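Local coordinates for flavin-nucleotide-binding protein (Azotobacter vinelandii, PDB 6RK0), which binds FAD and heme b as a flavocytochrome and probably works as a low-potential terminal oxidase associated with the iron-only nitrogenase, at residues 33-38 with 164-169; 19-22 with 27-30. All blocks are in the same frame, centred on the assembly; numbering follows the deposited sequence.

Interaction 1: 33-38 with 164-169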
ATOM      1  N   GLU A  33     -15.798 -10.089 -11.181  1.00 15.50           N
ATOM      2  CA  GLU A  33     -15.751 -10.879  -9.954  1.00 16.41           C
ATOM      3  C   GLU A  33     -14.405 -10.731  -9.252  1.00 14.29           C
ATOM      4  O   GLU A  33     -14.350 -10.573  -8.028  1.00 14.22           O
ATOM      5  CB  GLU A  33     -16.024 -12.347 -10.281  1.00 21.18           C
ATOM      6  CG  GLU A  33     -16.043 -13.214  -9.058  1.00 27.52           C
ATOM      7  CD  GLU A  33     -16.388 -14.659  -9.371  1.00 37.30           C
ATOM      8  OE1 GLU A  33     -16.919 -14.950 -10.479  1.00 39.98           O
ATOM      9  OE2 GLU A  33     -16.128 -15.508  -8.495  1.00 55.73           O
ATOM     10  N   THR A  34     -13.312 -10.777 -10.010  1.00 13.18           N
ATOM     11  CA  THR A  34     -11.987 -10.596  -9.424  1.00 12.42           C
ATOM     12  C   THR A  34     -11.788  -9.163  -8.933  1.00 11.09           C
ATOM     13  O   THR A  34     -11.264  -8.941  -7.835  1.00 11.20           O
ATOM     14  CB  THR A  34     -10.898 -11.005 -10.413  1.00 13.41           C
ATOM     15  OG1 THR A  34     -11.065 -12.389 -10.752  1.00 15.13           O
ATOM     16  CG2 THR A  34      -9.500 -10.790  -9.786  1.00 13.19           C
ATOM     17  N   VAL A  35     -12.205  -8.181  -9.723  1.00 10.80           N
ATOM     18  CA  VAL A  35     -12.098  -6.781  -9.302  1.00 10.62           C
ATOM     19  C   VAL A  35     -12.749  -6.604  -7.946  1.00 10.62           C
ATOM     20  O   VAL A  35     -12.165  -6.062  -7.009  1.00 10.67           O
ATOM     21  CB  VAL A  35     -12.725  -5.854 -10.364  1.00 10.99           C
ATOM     22  CG1 VAL A  35     -12.841  -4.427  -9.887  1.00 12.06           C
ATOM     23  CG2 VAL A  35     -11.971  -5.953 -11.693  1.00 11.46           C
ATOM     24  N   LYS A  36     -14.015  -7.041  -7.839  1.00 10.69           N
ATOM     25  CA  LYS A  36     -14.763  -6.890  -6.589  1.00 10.91           C
ATOM     26  C   LYS A  36     -14.129  -7.670  -5.449  1.00 11.10           C
ATOM     27  O   LYS A  36     -14.099  -7.197  -4.307  1.00 11.71           O
ATOM     28  CB  LYS A  36     -16.224  -7.317  -6.785  1.00 11.30           C
ATOM     29  CG  LYS A  36     -16.984  -6.371  -7.662  1.00 11.90           C
ATOM     30  CD  LYS A  36     -18.425  -6.855  -7.890  1.00 13.48           C
ATOM     31  CE  LYS A  36     -19.210  -5.880  -8.742  1.00 15.76           C
ATOM     32  NZ  LYS A  36     -20.628  -6.339  -8.824  1.00 18.87           N
ATOM     33  N   ALA A  37     -13.622  -8.875  -5.724  1.00 11.35           N
ATOM     34  CA  ALA A  37     -13.047  -9.677  -4.651  1.00 11.94           C
ATOM     35  C   ALA A  37     -11.800  -9.028  -4.072  1.00 11.75           C
ATOM     36  O   ALA A  37     -11.558  -9.110  -2.858  1.00 13.14           O
ATOM     37  CB  ALA A  37     -12.728 -11.083  -5.130  1.00 13.44           C
ATOM     38  N   ILE A  38     -10.986  -8.371  -4.904  1.00 10.95           N
ATOM     39  CA  ILE A  38      -9.812  -7.682  -4.377  1.00 10.95           C
ATOM     40  C   ILE A  38     -10.237  -6.437  -3.609  1.00 10.37           C
ATOM     41  O   ILE A  38      -9.786  -6.193  -2.485  1.00 10.93           O
ATOM     42  CB  ILE A  38      -8.817  -7.366  -5.508  1.00 11.44           C
ATOM     43  CG1 ILE A  38      -8.321  -8.653  -6.188  1.00 12.04           C
ATOM     44  CG2 ILE A  38      -7.649  -6.566  -4.972  1.00 12.00           C
ATOM     45  CD1 ILE A  38      -7.502  -8.463  -7.454  1.00 12.58           C
ATOM     46  N   LEU A 164     -15.529   6.675  -7.660  1.00 10.65           N
ATOM     47  CA  LEU A 164     -14.977   6.313  -8.948  1.00 10.54           C
ATOM     48  C   LEU A 164     -15.596   4.997  -9.372  1.00 10.49           C
ATOM     49  O   LEU A 164     -15.673   4.055  -8.585  1.00 10.52           O
ATOM     50  CB  LEU A 164     -13.457   6.161  -8.826  1.00 10.80           C
ATOM     51  CG  LEU A 164     -12.674   5.786 -10.064  1.00 11.30           C
ATOM     52  CD1 LEU A 164     -12.737   6.883 -11.140  1.00 12.50           C
ATOM     53  CD2 LEU A 164     -11.195   5.501  -9.682  1.00 12.70           C
ATOM     54  N   SER A 165     -16.017   4.915 -10.629  1.00 10.62           N
ATOM     55  CA  SER A 165     -16.494   3.667 -11.194  1.00 10.59           C
ATOM     56  C   SER A 165     -15.411   2.594 -11.118  1.00 10.28           C
ATOM     57  O   SER A 165     -14.227   2.858 -11.309  1.00 10.91           O
ATOM     58  CB  SER A 165     -16.841   3.904 -12.654  1.00 11.65           C
ATOM     59  OG  SER A 165     -17.156   2.698 -13.314  1.00 12.67           O
ATOM     60  N   ILE A 166     -15.849   1.351 -10.910  1.00 10.26           N
ATOM     61  CA  ILE A 166     -14.942   0.214 -10.972  1.00 10.74           C
ATOM     62  C   ILE A 166     -14.811  -0.348 -12.367  1.00 10.64           C
ATOM     63  O   ILE A 166     -14.104  -1.343 -12.558  1.00 11.44           O
ATOM     64  CB  ILE A 166     -15.298  -0.890  -9.950  1.00 11.19           C
ATOM     65  CG1 ILE A 166     -16.567  -1.646 -10.370  1.00 11.94           C
ATOM     66  CG2 ILE A 166     -15.401  -0.332  -8.564  1.00 11.79           C
ATOM     67  CD1 ILE A 166     -16.918  -2.809  -9.448  1.00 13.70           C
ATOM     68  N   ALA A 167     -15.479   0.238 -13.374  1.00 10.78           N
ATOM     69  CA  ALA A 167     -15.554  -0.411 -14.676  1.00 11.16           C
ATOM     70  C   ALA A 167     -14.218  -0.432 -15.413  1.00 10.94           C
ATOM     71  O   ALA A 167     -13.915  -1.412 -16.098  1.00 12.40           O
ATOM     72  CB  ALA A 167     -16.594   0.297 -15.522  1.00 12.21           C
ATOM     73  N   GLU A 168     -13.434   0.644 -15.342  1.00 10.36           N
ATOM     74  CA  GLU A 168     -12.192   0.714 -16.117  1.00 10.56           C
ATOM     75  C   GLU A 168     -11.064   0.210 -15.217  1.00 10.38           C
ATOM     76  O   GLU A 168     -10.311   0.976 -14.635  1.00 11.32           O
ATOM     77  CB  GLU A 168     -11.934   2.119 -16.648  1.00 11.42           C
ATOM     78  CG  GLU A 168     -10.882   2.086 -17.734  1.00 11.98           C
ATOM     79  CD  GLU A 168     -10.461   3.425 -18.275  1.00 12.79           C
ATOM     80  OE1 GLU A 168     -10.953   4.482 -17.829  1.00 14.13           O
ATOM     81  OE2 GLU A 168      -9.567   3.431 -19.152  1.00 13.06           O
ATOM     82  N   ALA A 169     -11.011  -1.108 -15.092  1.00 10.39           N
ATOM     83  CA  ALA A 169     -10.162  -1.767 -14.089  1.00 10.60           C
ATOM     84  C   ALA A 169      -9.294  -2.846 -14.713  1.00 10.01           C
ATOM     85  O   ALA A 169      -9.743  -3.631 -15.556  1.00 10.65           O
ATOM     86  CB  ALA A 169     -11.044  -2.469 -13.033  1.00 11.31           C
TER
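Val-35, on helix 32-40, packs against Ile-166 and Ala-169 where the chain turns from strand 159-165 into strand 169-174, so that the helix rests on the antiparallel sheet of the split-barrel fold characteristic of the pyridoxamine 5'-phosphate oxidase family. The valine directs both of its methyls at this turn. With CG1 anti to the backbone N (chi1 171°), CG2 lies beside that nitrogen and meets the methyl of Ala-169, at 3.8 Å from CG2 to CB. The other branch spans two neighbours: CG1 lies 4.1 Å from Ala-169 CB and, more loosely, 4.3 Å from Ile-166 CB. Val-35 also touches Cys-171 of strand 169-174, and Ala-169 is backed by Leu-116 of strand 108-118. The contact is thus purely one of packing, mostly buried and joining helix to sheet.

Ser-165 and Glu-168 shape the turn that presents these side chains. Ser-165 OG accepts from Ala-167 N at 3.0 Å, an ST turn, and Glu-168 is the centre of an inverse gamma turn. Glu-168 OE2 forms a salt bridge with Arg-18, an FAD-binding residue, and a hydrogen bond with Ser-16 OG. Gln-32, just ahead in the helix, hydrogen-bonds Ile-166 O through NE2.

Where the contact is less buried, the aliphatic chain of Lys-36, extended beyond CG, crosses the isoleucine side chain at about a right angle. Ile-166 CD1 touches it at two carbons, 4.0 Å from Lys-36 CG and 3.9 Å from Lys-36 CE.

Interaction 2: 19-22 with 27-30. With FAD (flavin-adenine dinucleotide), chain G.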
ATOM      1  N   THR A  19      -5.809   0.275 -19.832  1.00 10.42           N
ATOM      2  CA  THR A  19      -5.833  -0.761 -18.808  1.00 10.54           C
ATOM      3  C   THR A  19      -5.354  -2.104 -19.304  1.00 10.56           C
ATOM      4  O   THR A  19      -5.465  -3.091 -18.581  1.00 11.30           O
ATOM      5  CB  THR A  19      -7.209  -0.895 -18.147  1.00 11.36           C
ATOM      6  OG1 THR A  19      -8.224  -1.088 -19.137  1.00 11.85           O
ATOM      7  CG2 THR A  19      -7.528   0.307 -17.247  1.00 12.33           C
ATOM      8  N   HIS A  20      -4.753  -2.159 -20.492  1.00 11.44           N
ATOM      9  CA  HIS A  20      -4.287  -3.436 -21.037  1.00 11.61           C
ATOM     10  C   HIS A  20      -2.950  -3.832 -20.414  1.00 11.20           C
ATOM     11  O   HIS A  20      -1.932  -3.165 -20.654  1.00 11.74           O
ATOM     12  CB  HIS A  20      -4.183  -3.339 -22.556  1.00 13.99           C
ATOM     13  CG  HIS A  20      -3.577  -4.556 -23.179  1.00 19.01           C
ATOM     14  ND1 HIS A  20      -4.196  -5.786 -23.193  1.00 22.08           N
ATOM     15  CD2 HIS A  20      -2.355  -4.745 -23.731  1.00 24.28           C
ATOM     16  CE1 HIS A  20      -3.420  -6.660 -23.813  1.00 23.55           C
ATOM     17  NE2 HIS A  20      -2.287  -6.059 -24.120  1.00 27.11           N
ATOM     18  N   VAL A  21      -2.948  -4.910 -19.623  1.00 10.98           N
ATOM     19  CA  VAL A  21      -1.728  -5.415 -18.999  1.00 10.87           C
ATOM     20  C   VAL A  21      -0.834  -5.973 -20.099  1.00 11.52           C
ATOM     21  O   VAL A  21      -1.222  -6.890 -20.846  1.00 12.60           O
ATOM     22  CB  VAL A  21      -2.084  -6.505 -17.969  1.00 11.30           C
ATOM     23  CG1 VAL A  21      -0.828  -7.135 -17.383  1.00 11.67           C
ATOM     24  CG2 VAL A  21      -2.944  -5.957 -16.857  1.00 11.54           C
ATOM     25  N   LYS A  22       0.411  -5.497 -20.148  1.00 11.41           N
ATOM     26  CA  LYS A  22       1.412  -5.941 -21.119  1.00 12.53           C
ATOM     27  C   LYS A  22       2.394  -6.893 -20.452  1.00 12.40           C
ATOM     28  O   LYS A  22       2.534  -8.048 -20.870  1.00 14.01           O
ATOM     29  CB  LYS A  22       2.144  -4.729 -21.740  1.00 14.82           C
ATOM     30  CG  LYS A  22       3.349  -5.078 -22.630  1.00 19.88           C
ATOM     31  CD  LYS A  22       4.170  -3.832 -23.003  1.00 25.57           C
ATOM     32  CE  LYS A  22       5.443  -4.213 -23.725  1.00 28.30           C
ATOM     33  NZ  LYS A  22       6.277  -3.013 -24.076  1.00 29.23           N
ATOM     34  N   LEU A  27      -0.835 -13.003 -15.911  1.00 10.52           N
ATOM     35  CA  LEU A  27      -1.362 -12.768 -14.564  1.00 10.21           C
ATOM     36  C   LEU A  27      -2.570 -11.837 -14.552  1.00 10.16           C
ATOM     37  O   LEU A  27      -3.149 -11.602 -13.486  1.00 10.32           O
ATOM     38  CB  LEU A  27      -0.279 -12.204 -13.660  1.00 10.34           C
ATOM     39  CG  LEU A  27       0.925 -13.118 -13.503  1.00 10.82           C
ATOM     40  CD1 LEU A  27       1.915 -12.394 -12.536  1.00 11.90           C
ATOM     41  CD2 LEU A  27       0.595 -14.502 -13.039  1.00 11.15           C
ATOM     42  N   ALA A  28      -2.921 -11.260 -15.694  1.00 10.39           N
ATOM     43  CA  ALA A  28      -3.982 -10.264 -15.740  1.00 11.04           C
ATOM     44  C   ALA A  28      -5.347 -10.907 -15.542  1.00 11.15           C
ATOM     45  O   ALA A  28      -5.623 -12.026 -16.006  1.00 12.20           O
ATOM     46  CB  ALA A  28      -4.002  -9.574 -17.096  1.00 11.98           C
ATOM     47  N   ARG A  29      -6.238 -10.178 -14.874  1.00 11.28           N
ATOM     48  CA  ARG A  29      -7.657 -10.527 -14.772  1.00 12.25           C
ATOM     49  C   ARG A  29      -8.449  -9.253 -14.951  1.00 11.73           C
ATOM     50  O   ARG A  29      -8.121  -8.230 -14.347  1.00 11.88           O
ATOM     51  CB  ARG A  29      -7.982 -11.147 -13.400  1.00 13.94           C
ATOM     52  CG  ARG A  29      -7.231 -12.407 -13.094  1.00 17.52           C
ATOM     53  CD  ARG A  29      -7.805 -13.577 -13.844  1.00 20.28           C
ATOM     54  NE  ARG A  29      -9.209 -13.856 -13.496  1.00 24.21           N
ATOM     55  CZ  ARG A  29      -9.655 -14.998 -12.973  1.00 25.22           C
ATOM     56  NH1 ARG A  29      -8.831 -15.999 -12.694  1.00 30.12           N
ATOM     57  NH2 ARG A  29     -10.948 -15.121 -12.735  1.00 25.21           N
ATOM     58  N   TYR A  30      -9.499  -9.325 -15.756  1.00 11.82           N
ATOM     59  CA  TYR A  30     -10.358  -8.187 -16.008  1.00 12.44           C
ATOM     60  C   TYR A  30     -11.794  -8.434 -15.580  1.00 12.88           C
ATOM     61  O   TYR A  30     -12.621  -7.502 -15.638  1.00 13.93           O
ATOM     62  CB  TYR A  30     -10.340  -7.797 -17.495  1.00 12.76           C
ATOM     63  CG  TYR A  30      -8.949  -7.516 -18.001  1.00 12.58           C
ATOM     64  CD1 TYR A  30      -8.279  -6.338 -17.661  1.00 12.22           C
ATOM     65  CD2 TYR A  30      -8.309  -8.430 -18.813  1.00 13.51           C
ATOM     66  CE1 TYR A  30      -6.992  -6.065 -18.146  1.00 12.03           C
ATOM     67  CE2 TYR A  30      -7.027  -8.184 -19.295  1.00 13.48           C
ATOM     68  CZ  TYR A  30      -6.393  -6.986 -18.964  1.00 12.58           C
ATOM     69  OH  TYR A  30      -5.148  -6.694 -19.457  1.00 13.23           O
TER
HETATM   70  PA  FAD G 404       2.312  -2.464 -18.096  1.00  9.97           P
HETATM   71  O1A FAD G 404       1.920  -3.859 -18.408  1.00 10.46           O
HETATM   72  O2A FAD G 404       3.095  -1.710 -19.122  1.00 11.00           O
HETATM   73  O5B FAD G 404       1.027  -1.630 -17.671  1.00 10.02           O
HETATM   74  C5B FAD G 404      -0.088  -1.539 -18.584  1.00  9.98           C
HETATM   75  C4B FAD G 404      -1.373  -1.556 -17.799  1.00  9.83           C
HETATM   76  O4B FAD G 404      -1.447  -2.781 -17.039  1.00  9.45           O
HETATM   77  C3B FAD G 404      -1.518  -0.474 -16.741  1.00  9.66           C
HETATM   78  O3B FAD G 404      -1.867   0.778 -17.294  1.00  9.94           O
HETATM   79  C2B FAD G 404      -2.551  -1.089 -15.802  1.00  9.59           C
HETATM   80  O2B FAD G 404      -3.839  -0.858 -16.318  1.00 10.01           O
HETATM   81  C1B FAD G 404      -2.188  -2.574 -15.851  1.00  9.21           C
HETATM   82  N9A FAD G 404      -1.352  -2.990 -14.725  1.00  8.89           N
HETATM   83  C8A FAD G 404       0.008  -2.943 -14.617  1.00  9.09           C
HETATM   84  N7A FAD G 404       0.448  -3.326 -13.446  1.00  9.25           N
HETATM   85  C5A FAD G 404      -0.695  -3.630 -12.731  1.00  8.64           C
HETATM   86  C6A FAD G 404      -0.898  -4.093 -11.409  1.00  8.79           C
HETATM   87  N6A FAD G 404       0.090  -4.307 -10.519  1.00  9.69           N
HETATM   88  N1A FAD G 404      -2.177  -4.280 -11.006  1.00  9.16           N
HETATM   89  C2A FAD G 404      -3.166  -4.045 -11.871  1.00  9.02           C
HETATM   90  N3A FAD G 404      -3.106  -3.605 -13.129  1.00  8.89           N
HETATM   91  C4A FAD G 404      -1.814  -3.431 -13.507  1.00  8.45           C
HETATM   92  N1  FAD G 404       6.997  -4.966 -10.362  1.00  9.36           N
HETATM   93  C2  FAD G 404       8.351  -4.825 -10.496  1.00 10.69           C
HETATM   94  O2  FAD G 404       8.874  -4.580 -11.593  1.00 12.32           O
HETATM   95  N3  FAD G 404       9.168  -4.920  -9.391  1.00 10.02           N
HETATM   96  C4  FAD G 404       8.740  -5.154  -8.120  1.00  9.63           C
HETATM   97  O4  FAD G 404       9.520  -5.163  -7.168  1.00 10.29           O
HETATM   98  C4X FAD G 404       7.313  -5.358  -8.003  1.00  9.02           C
HETATM   99  N5  FAD G 404       6.803  -5.634  -6.788  1.00  9.53           N
HETATM  100  C5X FAD G 404       5.415  -5.742  -6.675  1.00  9.21           C
HETATM  101  C6  FAD G 404       4.853  -5.960  -5.404  1.00  8.86           C
HETATM  102  C7  FAD G 404       3.472  -6.044  -5.235  1.00  8.91           C
HETATM  103  C7M FAD G 404       2.891  -6.300  -3.861  1.00  9.72           C
HETATM  104  C8  FAD G 404       2.634  -5.893  -6.362  1.00  8.77           C
HETATM  105  C8M FAD G 404       1.150  -5.891  -6.222  1.00  9.39           C
HETATM  106  C9  FAD G 404       3.198  -5.715  -7.622  1.00  8.77           C
HETATM  107  C9A FAD G 404       4.566  -5.614  -7.791  1.00  8.65           C
HETATM  108  N10 FAD G 404       5.162  -5.435  -9.061  1.00  8.74           N
HETATM  109  C10 FAD G 404       6.524  -5.221  -9.176  1.00  9.13           C
HETATM  110  C1' FAD G 404       4.359  -5.327 -10.290  1.00  8.72           C
HETATM  111  C2' FAD G 404       4.093  -3.883 -10.675  1.00  8.87           C
HETATM  112  O2' FAD G 404       3.008  -3.383  -9.911  1.00  8.57           O
HETATM  113  C3' FAD G 404       3.755  -3.779 -12.160  1.00  9.02           C
HETATM  114  O3' FAD G 404       2.636  -4.604 -12.449  1.00  9.06           O
HETATM  115  C4' FAD G 404       4.916  -4.168 -13.066  1.00 10.07           C
HETATM  116  O4' FAD G 404       6.092  -3.463 -12.665  1.00 10.98           O
HETATM  117  C5' FAD G 404       4.624  -3.816 -14.501  1.00 10.52           C
HETATM  118  O5' FAD G 404       4.275  -2.418 -14.597  1.00 10.24           O
HETATM  119  P   FAD G 404       4.222  -1.673 -15.986  1.00 10.64           P
HETATM  120  O1P FAD G 404       5.505  -1.842 -16.757  1.00 11.89           O
HETATM  121  O2P FAD G 404       3.733  -0.259 -15.712  1.00 11.75           O
HETATM  122  O3P FAD G 404       3.051  -2.495 -16.695  1.00 10.27           O
HETATM  123  O   HOH W   1      -3.632  -8.334 -20.800  1.00 17.03           O
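Tyr-30 and Val-21 meet through their first torsions: chi1 of -56° sets the tyrosine ring anti to its own carbonyl carbon, and chi1 of 175° in Val-21 leaves CG2 beside the backbone N, facing the phenol. The pair joins the N-terminal FAD-binding loop to the short strand 28-29 at the margin of the split barrel. Val-21 N donates to Tyr-30 OH at 2.8 Å, an N-H...O angle of 162°, with the amide near the ring plane. A water in the ring plane, on the CE2 side of the hydroxyl where Val-21 N is on the CE1 side, bridges back to the loop, lying 2.6 Å from Tyr-30 OH and donating to Val-21 O, so the hydroxyl serves both polar groups of one residue's backbone. Thr-19 O also approaches the ring edge, 3.4 Å from Tyr-30 CE1. Beside the phenol, Val-21 CB packs on Ala-28 CB at 3.7 Å. A phenylalanine in place of Tyr-30 would probably leave Val-21 N without its acceptor and the bridging water without one of its partners, so that this stretch would be held less firmly against strand 28-29.

The other side of the loop holds FAD. Val-21 CG2 and CA lie against the ribose oxygen O4B, and Thr-19 CA lies 3.2 Å from the ribose O2B. Thr-19 OG1 is engaged by Ser-16. The cofactor is also held by Arg-18 O, Ser-170 and Lys-172, and by Arg-78 of the second subunit. Next along the loop, Lys-22 N gives its hydrogen to the phosphate oxygen O1A of FAD over 2.8 Å.

Overall arrangement
From the N terminus, the chain first lays residues 19-22 along FAD and then returns through strand 28-29; interaction 2 closes this tight loop, with only four residues between its segments. Helix 32-40 follows almost at once, and interaction 1 closes a far larger loop: 125 residues, including much of the sheet, separate its segments. The two neither nest nor cross but stand in series, their centres about 12 Å apart. Strand 169-174 connects them spatially, since strand 28-29 pairs with it and its first residue, Ala-169, receives the helix. They also touch directly, at Glu-168 CG and Thr-19 CG2 and at Ala-169 O and Tyr-30 CD1.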